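Local coordinates for protein 4-hydroxy-tetrahydrodipicolinate synthase (Methanocaldococcus jannaschii DSM 2661, PDB 2YXG) that probably catalyses the condensation of pyruvate with aspartate-beta-semialdehyde to 4-hydroxy-tetrahydrodipicolinate, a step of lysine biosynthesis, at residues P12-K16 and E17-D21; V200-V203 and V204-I207; E229-Y232 and K233-L237; E270-E273 and E274-K277. One frame throughout, in Å; residues are numbered along the deposited sequence.

Contact 1 of 4, residues P12-K16 and E17-D21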
ATOM      1  N   PRO A  12      26.233  20.941   5.979  1.00 23.29           N
ATOM      2  CA  PRO A  12      25.935  21.990   6.978  1.00 23.78           C
ATOM      3  C   PRO A  12      25.931  23.366   6.318  1.00 25.14           C
ATOM      4  O   PRO A  12      26.699  23.593   5.386  1.00 25.40           O
ATOM      5  CB  PRO A  12      27.084  21.869   7.982  1.00 24.12           C
ATOM      6  CG  PRO A  12      28.161  21.064   7.296  1.00 23.51           C
ATOM      7  CD  PRO A  12      27.645  20.511   6.013  1.00 23.47           C
ATOM      8  N   PHE A  13      25.027  24.244   6.764  1.00 25.60           N
ATOM      9  CA  PHE A  13      24.887  25.589   6.279  1.00 27.26           C
ATOM     10  C   PHE A  13      25.200  26.615   7.418  1.00 29.40           C
ATOM     11  O   PHE A  13      24.881  26.383   8.603  1.00 28.32           O
ATOM     12  CB  PHE A  13      23.457  25.836   5.722  1.00 26.84           C
ATOM     13  CG  PHE A  13      23.019  24.877   4.605  1.00 27.30           C
ATOM     14  CD1 PHE A  13      23.781  24.733   3.420  1.00 23.52           C
ATOM     15  CD2 PHE A  13      21.811  24.126   4.735  1.00 26.57           C
ATOM     16  CE1 PHE A  13      23.375  23.842   2.390  1.00 23.38           C
ATOM     17  CE2 PHE A  13      21.379  23.219   3.712  1.00 26.04           C
ATOM     18  CZ  PHE A  13      22.169  23.056   2.534  1.00 24.09           C
ATOM     19  N   LYS A  14      25.852  27.721   7.056  1.00 30.97           N
ATOM     20  CA  LYS A  14      26.047  28.871   7.947  1.00 33.87           C
ATOM     21  C   LYS A  14      25.753  30.105   7.125  1.00 34.33           C
ATOM     22  O   LYS A  14      26.319  30.310   6.047  1.00 33.78           O
ATOM     23  CB  LYS A  14      27.483  28.963   8.516  1.00 34.77           C
ATOM     24  CG  LYS A  14      27.650  28.485   9.983  1.00 39.63           C
ATOM     25  CD  LYS A  14      26.619  27.297  10.265  1.00 45.33           C
ATOM     26  CE  LYS A  14      27.226  25.946  10.817  1.00 44.85           C
ATOM     27  NZ  LYS A  14      26.783  24.673  10.090  1.00 36.32           N
ATOM     28  N   ASN A  15      24.839  30.919   7.631  1.00 36.45           N
ATOM     29  CA  ASN A  15      24.417  32.137   6.943  1.00 38.01           C
ATOM     30  C   ASN A  15      23.981  31.949   5.484  1.00 38.90           C
ATOM     31  O   ASN A  15      24.410  32.694   4.576  1.00 39.22           O
ATOM     32  CB  ASN A  15      25.488  33.204   7.078  1.00 38.79           C
ATOM     33  CG  ASN A  15      25.681  33.626   8.528  1.00 41.95           C
ATOM     34  OD1 ASN A  15      26.788  33.551   9.059  1.00 43.45           O
ATOM     35  ND2 ASN A  15      24.579  34.043   9.186  1.00 43.64           N
ATOM     36  N   LYS A  16      23.112  30.953   5.281  1.00 38.65           N
ATOM     37  CA  LYS A  16      22.492  30.701   3.989  1.00 39.54           C
ATOM     38  C   LYS A  16      23.529  30.116   2.994  1.00 38.52           C
ATOM     39  O   LYS A  16      23.252  29.984   1.801  1.00 39.00           O
ATOM     40  CB  LYS A  16      21.786  31.995   3.442  1.00 40.60           C
ATOM     41  CG  LYS A  16      20.350  32.388   4.021  1.00 43.64           C
ATOM     42  CD  LYS A  16      20.170  32.260   5.565  1.00 48.20           C
ATOM     43  CE  LYS A  16      20.897  33.403   6.370  1.00 52.65           C
ATOM     44  NZ  LYS A  16      20.963  33.235   7.903  1.00 49.97           N
ATOM     45  N   GLU A  17      24.720  29.782   3.495  1.00 36.73           N
ATOM     46  CA  GLU A  17      25.772  29.228   2.654  1.00 35.68           C
ATOM     47  C   GLU A  17      26.321  27.900   3.181  1.00 33.07           C
ATOM     48  O   GLU A  17      26.331  27.657   4.390  1.00 32.55           O
ATOM     49  CB  GLU A  17      26.917  30.255   2.454  1.00 36.04           C
ATOM     50  CG  GLU A  17      26.511  31.590   1.800  1.00 40.08           C
ATOM     51  CD  GLU A  17      25.761  31.473   0.423  1.00 46.20           C
ATOM     52  OE1 GLU A  17      25.835  30.449  -0.288  1.00 49.34           O
ATOM     53  OE2 GLU A  17      25.086  32.448   0.028  1.00 49.31           O
ATOM     54  N   VAL A  18      26.782  27.054   2.270  1.00 31.09           N
ATOM     55  CA  VAL A  18      27.442  25.815   2.642  1.00 29.56           C
ATOM     56  C   VAL A  18      28.534  26.181   3.631  1.00 30.59           C
ATOM     57  O   VAL A  18      29.254  27.151   3.417  1.00 30.34           O
ATOM     58  CB  VAL A  18      28.060  25.061   1.450  1.00 29.81           C
ATOM     59  CG1 VAL A  18      29.019  23.978   1.928  1.00 25.12           C
ATOM     60  CG2 VAL A  18      26.946  24.486   0.528  1.00 26.89           C
ATOM     61  N   ASP A  19      28.609  25.429   4.739  1.00 30.42           N
ATOM     62  CA  ASP A  19      29.602  25.678   5.769  1.00 30.57           C
ATOM     63  C   ASP A  19      30.794  24.726   5.599  1.00 30.05           C
ATOM     64  O   ASP A  19      30.787  23.574   6.102  1.00 28.66           O
ATOM     65  CB  ASP A  19      28.927  25.539   7.128  1.00 31.22           C
ATOM     66  CG  ASP A  19      29.899  25.613   8.280  1.00 33.86           C
ATOM     67  OD1 ASP A  19      31.101  25.937   8.074  1.00 36.53           O
ATOM     68  OD2 ASP A  19      29.445  25.303   9.400  1.00 34.97           O
ATOM     69  N   PHE A  20      31.826  25.217   4.886  1.00 29.75           N
ATOM     70  CA  PHE A  20      32.946  24.351   4.441  1.00 29.17           C
ATOM     71  C   PHE A  20      33.835  23.903   5.590  1.00 29.51           C
ATOM     72  O   PHE A  20      34.286  22.747   5.639  1.00 28.53           O
ATOM     73  CB  PHE A  20      33.760  25.010   3.329  1.00 29.54           C
ATOM     74  CG  PHE A  20      33.006  25.132   2.031  1.00 30.33           C
ATOM     75  CD1 PHE A  20      32.830  24.039   1.226  1.00 28.28           C
ATOM     76  CD2 PHE A  20      32.434  26.353   1.653  1.00 31.20           C
ATOM     77  CE1 PHE A  20      32.123  24.145   0.060  1.00 29.57           C
ATOM     78  CE2 PHE A  20      31.725  26.466   0.482  1.00 30.99           C
ATOM     79  CZ  PHE A  20      31.583  25.349  -0.324  1.00 31.10           C
ATOM     80  N   ASP A  21      34.055  24.812   6.529  1.00 29.44           N
ATOM     81  CA  ASP A  21      34.810  24.485   7.724  1.00 30.22           C
ATOM     82  C   ASP A  21      34.051  23.433   8.552  1.00 29.30           C
ATOM     83  O   ASP A  21      34.646  22.465   9.070  1.00 29.46           O
ATOM     84  CB  ASP A  21      35.113  25.766   8.534  1.00 30.60           C
ATOM     85  CG  ASP A  21      35.942  26.824   7.711  1.00 35.73           C
ATOM     86  OD1 ASP A  21      36.747  26.436   6.827  1.00 39.37           O
ATOM     87  OD2 ASP A  21      35.781  28.057   7.927  1.00 42.25           O
TER
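K14 and E17 form the hydrogen-bonded pair of a two-residue hairpin. K14 N gives a nearly straight bond to E17 O at 2.7 Å. The return bond, from E17 N to K14 O, is longer at 3.1 Å. F13 and V18 make the next, non-hydrogen-bonded pair, and their side chains diverge. Even so, F13 CE1 meets V18 CG2 at 4.1 Å. The ring of F13 also turns its edge to the strand 17-18, with E17 O and V18 N near the ring plane. D19 N closes the open end of the hairpin on P12 O (2.7 Å).

The side chain of K14 bends at three torsions and folds back over the strand ends. NZ reaches F13 O at 3.0 Å and makes a salt bridge to D19 OD2. The exact place of that oxygen is less sure. With CG anti to the backbone N (chi1 173°), the D19 carboxylate lies between K14 and the helix start, where OD1 caps G22 N of helix 20-32. Further out, R265 makes a cation-pi contact with F13. The whole is a tight antiparallel beta hairpin with a type I' turn from K14 to E17, running into an N-capped helix.

Contact 2 of 4, residues V200-V203 and V204-I207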
ATOM      1  N   VAL A 200      26.662  -0.583   4.976  1.00 20.22           N
ATOM      2  CA  VAL A 200      25.522   0.297   5.002  1.00 19.94           C
ATOM      3  C   VAL A 200      25.954   1.686   4.586  1.00 20.32           C
ATOM      4  O   VAL A 200      27.108   2.082   4.806  1.00 19.71           O
ATOM      5  CB  VAL A 200      24.860   0.309   6.458  1.00 21.16           C
ATOM      6  CG1 VAL A 200      25.913   0.548   7.529  1.00 20.23           C
ATOM      7  CG2 VAL A 200      23.670   1.326   6.601  1.00 16.59           C
ATOM      8  N   ILE A 201      25.014   2.395   3.954  1.00 19.46           N
ATOM      9  CA  ILE A 201      25.122   3.812   3.773  1.00 18.88           C
ATOM     10  C   ILE A 201      24.104   4.381   4.754  1.00 19.29           C
ATOM     11  O   ILE A 201      22.919   4.109   4.659  1.00 18.51           O
ATOM     12  CB  ILE A 201      24.932   4.262   2.310  1.00 18.28           C
ATOM     13  CG1 ILE A 201      26.152   3.796   1.503  1.00 18.01           C
ATOM     14  CG2 ILE A 201      24.766   5.833   2.258  1.00 17.18           C
ATOM     15  CD1 ILE A 201      25.987   3.811  -0.014  1.00 20.18           C
ATOM     16  N   SER A 202      24.605   5.156   5.700  1.00 19.80           N
ATOM     17  CA  SER A 202      23.910   5.379   6.951  1.00 20.91           C
ATOM     18  C   SER A 202      23.662   6.873   7.269  1.00 21.02           C
ATOM     19  O   SER A 202      24.536   7.722   7.094  1.00 20.19           O
ATOM     20  CB  SER A 202      24.749   4.732   8.079  1.00 21.02           C
ATOM     21  OG  SER A 202      24.324   5.102   9.366  1.00 20.81           O
ATOM     22  N   VAL A 203      22.483   7.140   7.822  1.00 19.52           N
ATOM     23  CA  VAL A 203      22.173   8.417   8.415  1.00 19.29           C
ATOM     24  C   VAL A 203      22.736   8.494   9.859  1.00 19.58           C
ATOM     25  O   VAL A 203      23.446   9.428  10.207  1.00 19.19           O
ATOM     26  CB  VAL A 203      20.657   8.581   8.381  1.00 19.47           C
ATOM     27  CG1 VAL A 203      20.232   9.815   9.084  1.00 17.64           C
ATOM     28  CG2 VAL A 203      20.192   8.552   6.901  1.00 19.70           C
ATOM     29  N   VAL A 204      22.406   7.499  10.693  1.00 20.47           N
ATOM     30  CA  VAL A 204      22.769   7.512  12.072  1.00 20.56           C
ATOM     31  C   VAL A 204      24.281   7.455  12.282  1.00 21.49           C
ATOM     32  O   VAL A 204      24.766   7.921  13.304  1.00 23.67           O
ATOM     33  CB  VAL A 204      22.032   6.408  12.879  1.00 21.78           C
ATOM     34  CG1 VAL A 204      22.681   5.023  12.708  1.00 19.95           C
ATOM     35  CG2 VAL A 204      22.021   6.791  14.380  1.00 22.81           C
ATOM     36  N   ALA A 205      25.067   6.923  11.335  1.00 21.53           N
ATOM     37  CA  ALA A 205      26.540   6.954  11.525  1.00 21.05           C
ATOM     38  C   ALA A 205      27.084   8.385  11.555  1.00 22.01           C
ATOM     39  O   ALA A 205      28.233   8.607  11.958  1.00 23.19           O
ATOM     40  CB  ALA A 205      27.302   6.077  10.495  1.00 19.47           C
ATOM     41  N   ASN A 206      26.283   9.382  11.168  1.00 22.07           N
ATOM     42  CA  ASN A 206      26.683  10.814  11.428  1.00 22.45           C
ATOM     43  C   ASN A 206      26.768  11.244  12.913  1.00 22.26           C
ATOM     44  O   ASN A 206      27.452  12.222  13.232  1.00 20.80           O
ATOM     45  CB  ASN A 206      25.775  11.797  10.699  1.00 21.95           C
ATOM     46  CG  ASN A 206      25.934  11.729   9.180  1.00 25.37           C
ATOM     47  OD1 ASN A 206      25.047  11.232   8.460  1.00 25.57           O
ATOM     48  ND2 ASN A 206      27.062  12.241   8.686  1.00 22.70           N
ATOM     49  N   ILE A 207      26.041  10.520  13.772  1.00 22.78           N
ATOM     50  CA  ILE A 207      25.798  10.847  15.179  1.00 23.97           C
ATOM     51  C   ILE A 207      26.681   9.924  16.043  1.00 23.90           C
ATOM     52  O   ILE A 207      27.357  10.367  16.983  1.00 24.21           O
ATOM     53  CB  ILE A 207      24.264  10.584  15.584  1.00 24.25           C
ATOM     54  CG1 ILE A 207      23.297  11.492  14.841  1.00 26.23           C
ATOM     55  CG2 ILE A 207      24.010  10.766  17.100  1.00 25.97           C
ATOM     56  CD1 ILE A 207      23.823  12.937  14.826  1.00 30.08           C
TER
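S202 OG accepts the backbone N-H of A205 at 2.8 Å, with an angle of 154° at the hydrogen. This side-chain bond spans the change from strand to 3-10 turn. The hydroxyl oxygen is anti to its own backbone N (chi1 168°), which carries it forward over the turn. D186 OD1 is its second hydrogen-bond partner, so two bonds hold this buried group. The other carboxylate oxygen of D186 takes V204 N and, weakly, V203 N.

Backbone bonds make up the second group. N206 N reaches V203 O at 3.0 Å. I207 N follows with a bond to V204 O at 2.9 Å. Both link residues three apart, as a 3-10 turn requires.

Two carbons pack against the same hydroxyl: A205 CB lies 3.3 Å from S202 OG, and V204 CG1 lies 3.7 Å from it.

I201 is predicted to bind pyruvate, and V203 touches T44, another predicted pyruvate residue. Strand 199-202 is the eighth of the barrel and runs between strands 4-7 and 180-183. V204 packs on F212 of helix 209-221, A205 on V5 and P7, and N206 on V250 of helix 248-256.

Contact 3 of 4, residues E229-Y232 and K233-L237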
ATOM      1  N   GLU A 229      23.561  -6.380  20.498  1.00 23.16           N
ATOM      2  CA  GLU A 229      23.696  -5.533  21.637  1.00 25.18           C
ATOM      3  C   GLU A 229      23.755  -4.037  21.227  1.00 23.60           C
ATOM      4  O   GLU A 229      23.123  -3.172  21.841  1.00 23.25           O
ATOM      5  CB  GLU A 229      24.944  -5.926  22.468  1.00 25.60           C
ATOM      6  CG  GLU A 229      24.847  -5.322  23.901  1.00 34.16           C
ATOM      7  CD  GLU A 229      26.173  -4.753  24.432  1.00 44.45           C
ATOM      8  OE1 GLU A 229      27.049  -5.567  24.898  1.00 42.97           O
ATOM      9  OE2 GLU A 229      26.303  -3.485  24.390  1.00 47.26           O
ATOM     10  N   ILE A 230      24.555  -3.733  20.220  1.00 22.67           N
ATOM     11  CA  ILE A 230      24.665  -2.344  19.759  1.00 22.37           C
ATOM     12  C   ILE A 230      23.422  -1.917  18.960  1.00 21.61           C
ATOM     13  O   ILE A 230      22.956  -0.810  19.095  1.00 23.41           O
ATOM     14  CB  ILE A 230      25.943  -2.153  18.884  1.00 22.36           C
ATOM     15  CG1 ILE A 230      27.204  -2.453  19.724  1.00 22.21           C
ATOM     16  CG2 ILE A 230      25.991  -0.748  18.239  1.00 19.52           C
ATOM     17  CD1 ILE A 230      28.482  -2.103  18.979  1.00 21.78           C
ATOM     18  N   HIS A 231      22.883  -2.803  18.149  1.00 21.48           N
ATOM     19  CA  HIS A 231      21.636  -2.529  17.414  1.00 21.59           C
ATOM     20  C   HIS A 231      20.497  -2.086  18.368  1.00 21.07           C
ATOM     21  O   HIS A 231      19.849  -1.082  18.123  1.00 19.50           O
ATOM     22  CB  HIS A 231      21.233  -3.789  16.648  1.00 20.89           C
ATOM     23  CG  HIS A 231      19.935  -3.665  15.917  1.00 22.50           C
ATOM     24  ND1 HIS A 231      18.721  -4.040  16.473  1.00 25.11           N
ATOM     25  CD2 HIS A 231      19.654  -3.198  14.673  1.00 20.20           C
ATOM     26  CE1 HIS A 231      17.754  -3.828  15.597  1.00 21.10           C
ATOM     27  NE2 HIS A 231      18.297  -3.312  14.496  1.00 23.26           N
ATOM     28  N   TYR A 232      20.266  -2.858  19.438  1.00 20.13           N
ATOM     29  CA  TYR A 232      19.209  -2.521  20.395  1.00 21.15           C
ATOM     30  C   TYR A 232      19.524  -1.339  21.261  1.00 21.83           C
ATOM     31  O   TYR A 232      18.616  -0.622  21.628  1.00 22.71           O
ATOM     32  CB  TYR A 232      18.766  -3.720  21.255  1.00 20.91           C
ATOM     33  CG  TYR A 232      17.989  -4.660  20.390  1.00 22.97           C
ATOM     34  CD1 TYR A 232      16.743  -4.260  19.863  1.00 23.13           C
ATOM     35  CD2 TYR A 232      18.514  -5.903  20.009  1.00 19.67           C
ATOM     36  CE1 TYR A 232      16.031  -5.080  19.013  1.00 22.20           C
ATOM     37  CE2 TYR A 232      17.791  -6.745  19.165  1.00 22.42           C
ATOM     38  CZ  TYR A 232      16.563  -6.302  18.658  1.00 21.47           C
ATOM     39  OH  TYR A 232      15.842  -7.052  17.811  1.00 20.77           O
ATOM     40  N   LYS A 233      20.790  -1.115  21.593  1.00 22.64           N
ATOM     41  CA  LYS A 233      21.139   0.110  22.315  1.00 24.95           C
ATOM     42  C   LYS A 233      20.849   1.381  21.461  1.00 22.88           C
ATOM     43  O   LYS A 233      20.442   2.411  21.987  1.00 22.87           O
ATOM     44  CB  LYS A 233      22.622   0.077  22.767  1.00 25.26           C
ATOM     45  CG  LYS A 233      23.160   1.420  23.291  1.00 28.21           C
ATOM     46  CD  LYS A 233      24.652   1.288  23.661  1.00 31.01           C
ATOM     47  CE  LYS A 233      25.632   2.014  22.673  1.00 39.72           C
ATOM     48  NZ  LYS A 233      27.013   2.431  23.261  1.00 38.35           N
ATOM     49  N   LEU A 234      21.085   1.290  20.153  1.00 21.66           N
ATOM     50  CA  LEU A 234      20.851   2.396  19.214  1.00 21.64           C
ATOM     51  C   LEU A 234      19.459   2.472  18.592  1.00 21.81           C
ATOM     52  O   LEU A 234      19.148   3.392  17.831  1.00 22.38           O
ATOM     53  CB  LEU A 234      21.880   2.304  18.054  1.00 23.33           C
ATOM     54  CG  LEU A 234      23.374   2.264  18.437  1.00 21.92           C
ATOM     55  CD1 LEU A 234      24.239   2.234  17.167  1.00 22.47           C
ATOM     56  CD2 LEU A 234      23.650   3.484  19.272  1.00 19.04           C
ATOM     57  N   PHE A 235      18.641   1.478  18.896  1.00 21.71           N
ATOM     58  CA  PHE A 235      17.339   1.332  18.305  1.00 21.19           C
ATOM     59  C   PHE A 235      16.410   2.535  18.493  1.00 20.22           C
ATOM     60  O   PHE A 235      15.760   2.996  17.523  1.00 19.73           O
ATOM     61  CB  PHE A 235      16.669   0.013  18.748  1.00 22.46           C
ATOM     62  CG  PHE A 235      15.412  -0.252  18.004  1.00 25.10           C
ATOM     63  CD1 PHE A 235      15.440  -0.366  16.602  1.00 27.42           C
ATOM     64  CD2 PHE A 235      14.187  -0.286  18.672  1.00 25.07           C
ATOM     65  CE1 PHE A 235      14.235  -0.563  15.884  1.00 25.69           C
ATOM     66  CE2 PHE A 235      12.997  -0.523  17.977  1.00 24.80           C
ATOM     67  CZ  PHE A 235      13.018  -0.651  16.589  1.00 22.73           C
ATOM     68  N   PRO A 236      16.324   3.065  19.722  1.00 18.63           N
ATOM     69  CA  PRO A 236      15.551   4.315  19.793  1.00 17.44           C
ATOM     70  C   PRO A 236      16.130   5.464  18.937  1.00 18.09           C
ATOM     71  O   PRO A 236      15.404   6.240  18.339  1.00 16.14           O
ATOM     72  CB  PRO A 236      15.563   4.657  21.283  1.00 17.50           C
ATOM     73  CG  PRO A 236      15.788   3.312  21.985  1.00 16.43           C
ATOM     74  CD  PRO A 236      16.765   2.588  21.050  1.00 17.89           C
ATOM     75  N   LEU A 237      17.449   5.581  18.906  1.00 19.52           N
ATOM     76  CA  LEU A 237      18.072   6.595  18.082  1.00 20.58           C
ATOM     77  C   LEU A 237      17.796   6.382  16.583  1.00 21.08           C
ATOM     78  O   LEU A 237      17.495   7.331  15.886  1.00 20.90           O
ATOM     79  CB  LEU A 237      19.558   6.604  18.301  1.00 20.74           C
ATOM     80  CG  LEU A 237      20.315   7.682  17.510  1.00 22.01           C
ATOM     81  CD1 LEU A 237      19.853   9.086  17.881  1.00 19.29           C
ATOM     82  CD2 LEU A 237      21.827   7.458  17.760  1.00 19.64           C
TER
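H231 and F235 stand one helical turn apart, with their ring planes only 27° from parallel. The rings are slid past each other, their centroids 5.9 Å apart, so they barely overlap. The nearest ring atoms are H231 CE1 and F235 CD1 at 4.3 Å. The ring of Y232 meets H231 differently. H231 ND1 lies over the centre of one tyrosine face, 3.7 Å above its plane. In return, Y232 CE1 sits at the edge of the imidazole, in its plane. Y232 CD1 also comes near F235 CB, a loose apolar contact.

All of this lies on helix 224-240, one of the C-terminal helices that follow the eighth strand of the TIM barrel. The three rings belong to the face that meets the second subunit. There Y232 OH bonds to the L195 carbonyl of the second subunit, and F235 makes an edge-to-face pair with H175 of that subunit. H231 NE2 makes a weak bond to E187 O within the chain.

The backbone keeps regular bonds at first. K233 N bonds to E229 O at 3.1 Å and L234 N to I230 O at 3.0 Å. F235 N has a weak bond to Y232 O at 3.4 Å, three residues back. The helix then kinks where P236 has no N-H to give and L237 N makes no bond to the turn before. P236 CD packs 3.8 Å from Y232 O.

On another face, I230 and L234 run side by side toward helix 209-221. I230 CG2 touches L234 CD1 at 3.6 Å.

Contact 4 of 4, residues E270-E273 and E274-K277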
ATOM      1  N   GLU A 270      12.229  23.021  10.298  1.00 28.26           N
ATOM      2  CA  GLU A 270      12.343  22.527  11.677  1.00 30.40           C
ATOM      3  C   GLU A 270      11.319  21.470  12.077  1.00 29.83           C
ATOM      4  O   GLU A 270      10.177  21.530  11.707  1.00 28.48           O
ATOM      5  CB  GLU A 270      12.236  23.672  12.706  1.00 31.20           C
ATOM      6  CG  GLU A 270      13.397  24.646  12.713  1.00 39.29           C
ATOM      7  CD  GLU A 270      13.806  25.120  14.141  1.00 48.37           C
ATOM      8  OE1 GLU A 270      12.912  25.414  14.997  1.00 52.08           O
ATOM      9  OE2 GLU A 270      15.041  25.223  14.391  1.00 49.78           O
ATOM     10  N   MET A 271      11.794  20.509  12.850  1.00 30.38           N
ATOM     11  CA  MET A 271      10.986  19.524  13.524  1.00 32.75           C
ATOM     12  C   MET A 271       9.925  20.165  14.463  1.00 31.73           C
ATOM     13  O   MET A 271      10.219  21.176  15.125  1.00 31.01           O
ATOM     14  CB  MET A 271      11.975  18.689  14.325  1.00 31.94           C
ATOM     15  CG  MET A 271      11.485  17.496  15.028  1.00 33.33           C
ATOM     16  SD  MET A 271      12.905  16.381  15.167  1.00 36.97           S
ATOM     17  CE  MET A 271      13.348  16.584  16.845  1.00 39.06           C
ATOM     18  N   SER A 272       8.725  19.565  14.522  1.00 30.70           N
ATOM     19  CA  SER A 272       7.700  19.945  15.545  1.00 30.89           C
ATOM     20  C   SER A 272       8.257  19.868  16.977  1.00 30.30           C
ATOM     21  O   SER A 272       9.241  19.128  17.254  1.00 29.87           O
ATOM     22  CB  SER A 272       6.446  19.073  15.423  1.00 30.01           C
ATOM     23  OG  SER A 272       6.616  17.822  16.096  1.00 32.06           O
ATOM     24  N   GLU A 273       7.656  20.637  17.887  1.00 31.18           N
ATOM     25  CA  GLU A 273       8.146  20.693  19.283  1.00 31.26           C
ATOM     26  C   GLU A 273       8.046  19.317  19.916  1.00 30.21           C
ATOM     27  O   GLU A 273       8.937  18.882  20.649  1.00 29.90           O
ATOM     28  CB  GLU A 273       7.381  21.721  20.106  1.00 33.02           C
ATOM     29  CG  GLU A 273       7.858  23.153  19.863  1.00 39.43           C
ATOM     30  CD  GLU A 273       9.351  23.309  20.162  1.00 47.16           C
ATOM     31  OE1 GLU A 273       9.777  22.831  21.252  1.00 50.40           O
ATOM     32  OE2 GLU A 273      10.090  23.881  19.308  1.00 47.86           O
ATOM     33  N   GLU A 274       6.985  18.600  19.586  1.00 28.62           N
ATOM     34  CA  GLU A 274       6.798  17.259  20.149  1.00 29.09           C
ATOM     35  C   GLU A 274       7.868  16.253  19.688  1.00 26.88           C
ATOM     36  O   GLU A 274       8.342  15.404  20.434  1.00 26.86           O
ATOM     37  CB  GLU A 274       5.434  16.757  19.746  1.00 29.43           C
ATOM     38  CG  GLU A 274       5.020  15.570  20.500  1.00 36.93           C
ATOM     39  CD  GLU A 274       3.690  15.052  19.993  1.00 47.89           C
ATOM     40  OE1 GLU A 274       2.659  15.710  20.335  1.00 51.33           O
ATOM     41  OE2 GLU A 274       3.685  14.010  19.273  1.00 49.10           O
ATOM     42  N   HIS A 275       8.218  16.335  18.428  1.00 26.20           N
ATOM     43  CA  HIS A 275       9.240  15.466  17.869  1.00 25.81           C
ATOM     44  C   HIS A 275      10.627  15.844  18.405  1.00 24.50           C
ATOM     45  O   HIS A 275      11.423  14.945  18.653  1.00 24.20           O
ATOM     46  CB  HIS A 275       9.140  15.477  16.336  1.00 25.35           C
ATOM     47  CG  HIS A 275       7.933  14.763  15.813  1.00 26.37           C
ATOM     48  ND1 HIS A 275       7.478  14.914  14.520  1.00 28.50           N
ATOM     49  CD2 HIS A 275       7.064  13.908  16.416  1.00 27.78           C
ATOM     50  CE1 HIS A 275       6.411  14.148  14.333  1.00 27.19           C
ATOM     51  NE2 HIS A 275       6.133  13.538  15.471  1.00 29.19           N
ATOM     52  N   LYS A 276      10.882  17.147  18.621  1.00 25.11           N
ATOM     53  CA  LYS A 276      12.157  17.642  19.193  1.00 26.35           C
ATOM     54  C   LYS A 276      12.473  17.022  20.537  1.00 26.25           C
ATOM     55  O   LYS A 276      13.604  16.519  20.792  1.00 25.24           O
ATOM     56  CB  LYS A 276      12.126  19.143  19.408  1.00 28.59           C
ATOM     57  CG  LYS A 276      12.352  19.968  18.165  1.00 34.20           C
ATOM     58  CD  LYS A 276      13.063  21.249  18.554  1.00 40.42           C
ATOM     59  CE  LYS A 276      13.261  22.169  17.299  1.00 45.06           C
ATOM     60  NZ  LYS A 276      11.954  22.739  16.773  1.00 45.20           N
ATOM     61  N   LYS A 277      11.447  17.045  21.394  1.00 25.77           N
ATOM     62  CA  LYS A 277      11.535  16.487  22.750  1.00 25.41           C
ATOM     63  C   LYS A 277      11.821  14.991  22.750  1.00 23.41           C
ATOM     64  O   LYS A 277      12.616  14.524  23.496  1.00 21.50           O
ATOM     65  CB  LYS A 277      10.248  16.780  23.505  1.00 25.79           C
ATOM     66  CG  LYS A 277       9.995  18.244  23.741  1.00 25.75           C
ATOM     67  CD  LYS A 277       8.887  18.386  24.819  1.00 28.45           C
ATOM     68  CE  LYS A 277       8.469  19.877  24.966  1.00 34.08           C
ATOM     69  NZ  LYS A 277       7.451  20.051  26.073  1.00 36.04           N
TER
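K276 NZ reaches back over the start of its helix and finds three acceptors. The firmest bond goes to the backbone O of M271, at 2.9 Å. The donor lies slightly off that carbonyl plane. The other two are weak, and both belong to salt bridges: E270 OE1 at 3.4 Å and E273 OE2 at 3.3 Å. Two acidic side chains and a carbonyl therefore surround one ammonium group, which would be expected to stabilise its charge. The lysine chain bends at chi2 and again at its end (chi4 69°), and this last bend turns NZ back to the loop.

S272 is the N-cap of helix 273-286. Its OG accepts H275 N at 3.2 Å, with an angle of 158° at the hydrogen. OG lies between the backbone N and the carbonyl carbon (chi1 82°), and this places it ahead of the first turn. The same oxygen stands over one face of the H275 ring, 3.3 Å from H275 CG. Outside the two segments, E244 OE2 takes hydrogen bonds with both H275 ND1 and S272 N, tying the cap to the loop before helix 248-256.

The first helical carbonyls are also used. S272 O takes K276 N at 2.9 Å. E273 O takes K277 N at 3.2 Å. M271 supplies the apolar side. Its CG lies 3.4 Å from H275 CB, and the two side chains pass at a slant. M271 also packs on I248 and T252 of helix 248-256.

The contacts follow one another along the chain in numerical order. Contact 1 is a hairpin after the first barrel strand, and contact 2 ends the eighth. Contact 3 lies on helix 224-240 and contact 4 at the start of helix 273-286, both beyond that last strand. Contacts 2 and 3 touch, with centres about 13 Å apart: V204 CG2 packs 3.5 Å from L237 CD2. This joins the turn after the last barrel strand to helix 224-240. L237 also meets helix 273-286, which begins in contact 4, although the centres of contacts 3 and 4 are about 21 Å apart. Contact 2 lies nearest the predicted pyruvate site, while contact 3 meets another subunit of the tetramer.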